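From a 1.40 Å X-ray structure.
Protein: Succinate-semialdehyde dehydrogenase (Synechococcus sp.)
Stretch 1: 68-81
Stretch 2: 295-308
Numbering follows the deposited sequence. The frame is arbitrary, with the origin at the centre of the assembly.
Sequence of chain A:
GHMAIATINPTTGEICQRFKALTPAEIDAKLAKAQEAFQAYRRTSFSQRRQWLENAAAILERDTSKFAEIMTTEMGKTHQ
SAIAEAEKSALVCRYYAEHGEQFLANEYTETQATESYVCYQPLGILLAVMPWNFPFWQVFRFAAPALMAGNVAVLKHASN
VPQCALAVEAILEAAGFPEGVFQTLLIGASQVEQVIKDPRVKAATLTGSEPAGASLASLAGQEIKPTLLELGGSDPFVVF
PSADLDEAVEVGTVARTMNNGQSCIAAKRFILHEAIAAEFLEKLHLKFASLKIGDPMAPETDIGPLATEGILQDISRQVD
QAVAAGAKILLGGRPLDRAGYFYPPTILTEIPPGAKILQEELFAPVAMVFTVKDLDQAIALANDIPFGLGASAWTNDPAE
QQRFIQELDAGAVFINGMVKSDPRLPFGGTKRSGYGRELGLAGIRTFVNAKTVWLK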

# COMPACT_ATOMS: atom_id res chain seq x y z
N ALA A 68 -5.53 -32.23 -6.11
CA ALA A 68 -4.73 -32.09 -7.31
C ALA A 68 -5.51 -32.47 -8.56
O ALA A 68 -5.38 -31.83 -9.61
N GLU A 69 -6.35 -33.50 -8.46
CA GLU A 69 -7.14 -33.93 -9.61
C GLU A 69 -8.11 -32.84 -10.04
O GLU A 69 -8.38 -32.66 -11.23
N ILE A 70 -8.64 -32.10 -9.07
CA ILE A 70 -9.55 -31.00 -9.40
C ILE A 70 -8.80 -29.94 -10.20
O ILE A 70 -9.29 -29.48 -11.23
N MET A 71 -7.61 -29.57 -9.72
CA MET A 71 -6.77 -28.57 -10.40
C MET A 71 -6.46 -29.00 -11.83
O MET A 71 -6.64 -28.23 -12.77
N THR A 72 -5.96 -30.22 -11.98
CA THR A 72 -5.61 -30.74 -13.30
C THR A 72 -6.80 -30.78 -14.25
O THR A 72 -6.69 -30.39 -15.40
N THR A 73 -7.95 -31.24 -13.75
CA THR A 73 -9.14 -31.31 -14.57
C THR A 73 -9.56 -29.93 -15.07
O THR A 73 -9.93 -29.77 -16.24
N GLU A 74 -9.53 -28.93 -14.20
CA GLU A 74 -10.01 -27.61 -14.57
C GLU A 74 -9.03 -26.78 -15.39
O GLU A 74 -9.45 -26.06 -16.29
N MET A 75 -7.74 -26.86 -15.08
CA MET A 75 -6.80 -25.93 -15.70
C MET A 75 -5.53 -26.55 -16.29
O MET A 75 -4.67 -25.83 -16.79
N GLY A 76 -5.43 -27.88 -16.24
CA GLY A 76 -4.47 -28.59 -17.07
C GLY A 76 -3.03 -28.75 -16.59
O GLY A 76 -2.22 -29.35 -17.30
N LYS A 77 -2.69 -28.24 -15.42
CA LYS A 77 -1.34 -28.47 -14.90
C LYS A 77 -1.18 -29.96 -14.56
O LYS A 77 -2.16 -30.65 -14.30
N THR A 78 0.06 -30.46 -14.57
CA THR A 78 0.24 -31.88 -14.30
C THR A 78 -0.26 -32.23 -12.91
O THR A 78 -0.18 -31.43 -11.97
N HIS A 79 -0.80 -33.44 -12.77
CA HIS A 79 -1.30 -33.90 -11.49
C HIS A 79 -0.18 -33.89 -10.44
O HIS A 79 -0.40 -33.52 -9.28
N GLN A 80 1.03 -34.26 -10.85
CA GLN A 80 2.16 -34.26 -9.93
C GLN A 80 2.49 -32.86 -9.43
O GLN A 80 2.77 -32.68 -8.24
N SER A 81 2.48 -31.87 -10.31
CA SER A 81 2.74 -30.49 -9.87
C SER A 81 1.58 -29.95 -9.04
O SER A 81 1.78 -29.11 -8.16
N ASP A 295 -1.25 -36.12 -21.54
CA ASP A 295 -2.30 -36.04 -20.53
C ASP A 295 -1.67 -35.67 -19.19
O ASP A 295 -0.81 -36.39 -18.69
N PRO A 296 -2.09 -34.53 -18.61
CA PRO A 296 -1.47 -34.09 -17.36
C PRO A 296 -1.77 -35.01 -16.16
O PRO A 296 -1.05 -34.95 -15.16
N MET A 297 -2.77 -35.88 -16.28
CA MET A 297 -3.02 -36.85 -15.21
C MET A 297 -1.98 -37.96 -15.15
O MET A 297 -1.80 -38.60 -14.12
N ALA A 298 -1.26 -38.19 -16.26
CA ALA A 298 -0.21 -39.21 -16.29
C ALA A 298 1.05 -38.72 -15.58
O ALA A 298 1.52 -37.62 -15.86
N PRO A 299 1.60 -39.52 -14.66
CA PRO A 299 2.73 -39.05 -13.85
C PRO A 299 4.00 -38.74 -14.65
O PRO A 299 4.86 -37.99 -14.18
N GLU A 300 4.12 -39.31 -15.84
CA GLU A 300 5.30 -39.10 -16.67
C GLU A 300 5.23 -37.82 -17.50
O GLU A 300 6.22 -37.40 -18.11
N THR A 301 4.07 -37.18 -17.54
CA THR A 301 3.89 -35.99 -18.35
C THR A 301 4.64 -34.78 -17.79
O THR A 301 4.55 -34.49 -16.60
N ASP A 302 5.39 -34.09 -18.65
CA ASP A 302 6.01 -32.81 -18.29
C ASP A 302 5.11 -31.63 -18.64
O ASP A 302 4.96 -30.70 -17.85
N ILE A 303 4.54 -31.68 -19.83
CA ILE A 303 3.79 -30.56 -20.38
C ILE A 303 2.36 -30.99 -20.70
O ILE A 303 2.14 -31.81 -21.59
N GLY A 304 1.39 -30.46 -19.96
CA GLY A 304 -0.01 -30.60 -20.31
C GLY A 304 -0.45 -29.49 -21.24
O GLY A 304 0.37 -28.72 -21.73
N PRO A 305 -1.76 -29.38 -21.48
CA PRO A 305 -2.28 -28.31 -22.34
C PRO A 305 -2.22 -26.97 -21.62
O PRO A 305 -2.19 -26.94 -20.38
N LEU A 306 -2.20 -25.88 -22.37
CA LEU A 306 -2.44 -24.56 -21.78
C LEU A 306 -3.86 -24.52 -21.22
O LEU A 306 -4.71 -25.32 -21.63
N ALA A 307 -4.13 -23.60 -20.32
CA ALA A 307 -5.37 -23.68 -19.55
C ALA A 307 -6.63 -23.35 -20.35
O ALA A 307 -7.70 -23.85 -20.03
N THR A 308 -6.51 -22.47 -21.34
CA THR A 308 -7.69 -22.00 -22.07
C THR A 308 -7.40 -21.83 -23.55
O THR A 308 -6.25 -21.70 -23.96

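A single direct hydrogen bond joins these two stretches, although they bury 619 Å² between them: His79 N donates to Pro296 O at 2.8 Å, nearly straight at 173°. The example illustrates how a loop without regular secondary structure can dock against helical segments through apolar packing, with water completing the polar links. Met297 does much of the packing. Its CA-to-CB bond points sideways, but an m, m, m rotamer brings its end nearer, so that CE lies over one face of the His79 ring, 3.9 Å from the centroid, a CH-pi contact. The CA-to-CB bond of His79 points toward the loop, and chi1 is t. Met297 SD also lies 3.7 Å from CG2 of Thr72, whose CA-to-CB bond points toward the loop and whose chi1 is m; the same CG2 is 3.6 Å from Pro296 CG. Thr78, chi1 p, places CG2 3.5 Å from Thr301 O. At Gly76, whose phi is positive, the chain passes close: Gly76 O is 3.3 Å from Pro296 CB, and a CB on Gly304 would lie 2.5 Å from Gly76 O, a clash. Water 3 donates to Gln80 OE1 (3.0 Å) and Met297 O (2.9 Å), while water 2 bridges Met75 O (2.7 Å) and Pro305 O (2.6 Å).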

# COMPACT_ATOMS: atom_id res chain seq x y z
CB ALA A 68 -3.47 -32.93 -7.20
CB GLU A 69 -7.90 -35.22 -9.31
CG GLU A 69 -8.63 -35.80 -10.51
CD GLU A 69 -9.25 -37.15 -10.23
OE1 GLU A 69 -9.45 -37.49 -9.04
OE2 GLU A 69 -9.55 -37.88 -11.20
CB ILE A 70 -10.18 -30.36 -8.15
CG1 ILE A 70 -10.92 -31.40 -7.31
CG2 ILE A 70 -11.14 -29.24 -8.56
CD1 ILE A 70 -11.41 -30.84 -5.98
CB MET A 71 -5.46 -28.33 -9.63
CG MET A 71 -5.61 -27.77 -8.21
SD MET A 71 -4.03 -27.35 -7.40
CE MET A 71 -4.15 -28.32 -5.89
CB THR A 72 -4.98 -32.14 -13.17
OG1 THR A 72 -3.78 -32.03 -12.40
CG2 THR A 72 -4.67 -32.74 -14.53
CB THR A 73 -10.31 -31.93 -13.78
OG1 THR A 73 -9.96 -33.27 -13.42
CG2 THR A 73 -11.59 -31.93 -14.60
CB GLU A 74 -10.46 -26.81 -13.34
CG GLU A 74 -11.66 -27.40 -12.63
CD GLU A 74 -12.36 -26.39 -11.74
OE1 GLU A 74 -11.71 -25.85 -10.82
OE2 GLU A 74 -13.57 -26.14 -11.98
CB MET A 75 -6.51 -24.73 -14.79
CG MET A 75 -6.10 -25.08 -13.36
SD MET A 75 -4.45 -25.84 -13.18
CE MET A 75 -3.40 -24.53 -13.87
CB LYS A 77 -1.04 -27.59 -13.68
CG LYS A 77 -1.64 -28.07 -12.37
CD LYS A 77 -1.42 -27.05 -11.26
CE LYS A 77 0.01 -27.08 -10.78
NZ LYS A 77 0.43 -25.76 -10.19
CB THR A 78 1.71 -32.33 -14.42
OG1 THR A 78 2.49 -31.69 -13.40
CG2 THR A 78 2.27 -32.00 -15.79
CB HIS A 79 -1.89 -35.30 -11.64
CG HIS A 79 -2.54 -35.83 -10.40
ND1 HIS A 79 -2.07 -36.94 -9.73
CD2 HIS A 79 -3.61 -35.39 -9.70
CE1 HIS A 79 -2.84 -37.17 -8.67
NE2 HIS A 79 -3.78 -36.25 -8.64
CB GLN A 80 3.38 -34.94 -10.56
CG GLN A 80 3.18 -36.43 -10.81
CD GLN A 80 2.79 -37.20 -9.55
OE1 GLN A 80 1.81 -37.95 -9.54
NE2 GLN A 80 3.57 -37.04 -8.49
CB SER A 81 3.08 -29.56 -11.05
OG SER A 81 1.98 -29.38 -11.92
CB ASP A 295 -2.99 -37.40 -20.41
CG ASP A 295 -4.26 -37.35 -19.56
OD1 ASP A 295 -4.41 -36.43 -18.73
OD2 ASP A 295 -5.13 -38.24 -19.74
CB PRO A 296 -2.07 -32.69 -17.15
CG PRO A 296 -3.37 -32.71 -17.90
CD PRO A 296 -3.08 -33.57 -19.11
CB MET A 297 -4.43 -37.45 -15.32
CG MET A 297 -5.55 -36.54 -14.82
SD MET A 297 -5.50 -36.04 -13.06
CE MET A 297 -5.42 -37.62 -12.21
CB ALA A 298 0.10 -39.60 -17.72
CB PRO A 299 2.98 -40.21 -12.88
CG PRO A 299 2.34 -41.41 -13.53
CD PRO A 299 1.15 -40.87 -14.25
CB GLU A 300 5.49 -40.30 -17.60
CG GLU A 300 4.37 -40.47 -18.61
CD GLU A 300 3.24 -41.37 -18.12
OE1 GLU A 300 2.36 -41.71 -18.94
OE2 GLU A 300 3.24 -41.75 -16.93
CB THR A 301 2.39 -35.65 -18.50
OG1 THR A 301 1.74 -36.73 -19.19
CG2 THR A 301 2.19 -34.35 -19.28
CB ASP A 302 7.34 -32.63 -19.02
CG ASP A 302 8.41 -33.59 -18.54
OD1 ASP A 302 8.69 -33.61 -17.33
OD2 ASP A 302 8.96 -34.32 -19.39
CB ILE A 303 4.43 -30.05 -21.71
CG1 ILE A 303 5.92 -29.76 -21.54
CG2 ILE A 303 3.67 -28.83 -22.24
CD1 ILE A 303 6.23 -28.62 -20.59
CB PRO A 305 -3.75 -28.71 -22.53
CG PRO A 305 -4.09 -29.40 -21.23
CD PRO A 305 -2.84 -30.16 -20.85
CB LEU A 306 -2.22 -23.47 -22.82
CG LEU A 306 -0.82 -23.45 -23.42
CD1 LEU A 306 -0.73 -22.36 -24.48
CD2 LEU A 306 0.24 -23.24 -22.34
CB ALA A 307 -5.31 -22.82 -18.33
CB THR A 308 -8.20 -20.63 -21.55
OG1 THR A 308 -7.34 -19.58 -22.00
CG2 THR A 308 -8.31 -20.59 -20.02
O HOH W 1 -9.07 -23.83 -17.76
O HOH W 2 -2.33 -25.68 -18.07
O HOH W 3 -0.37 -38.51 -11.55
O HOH W 4 1.29 -35.76 -13.44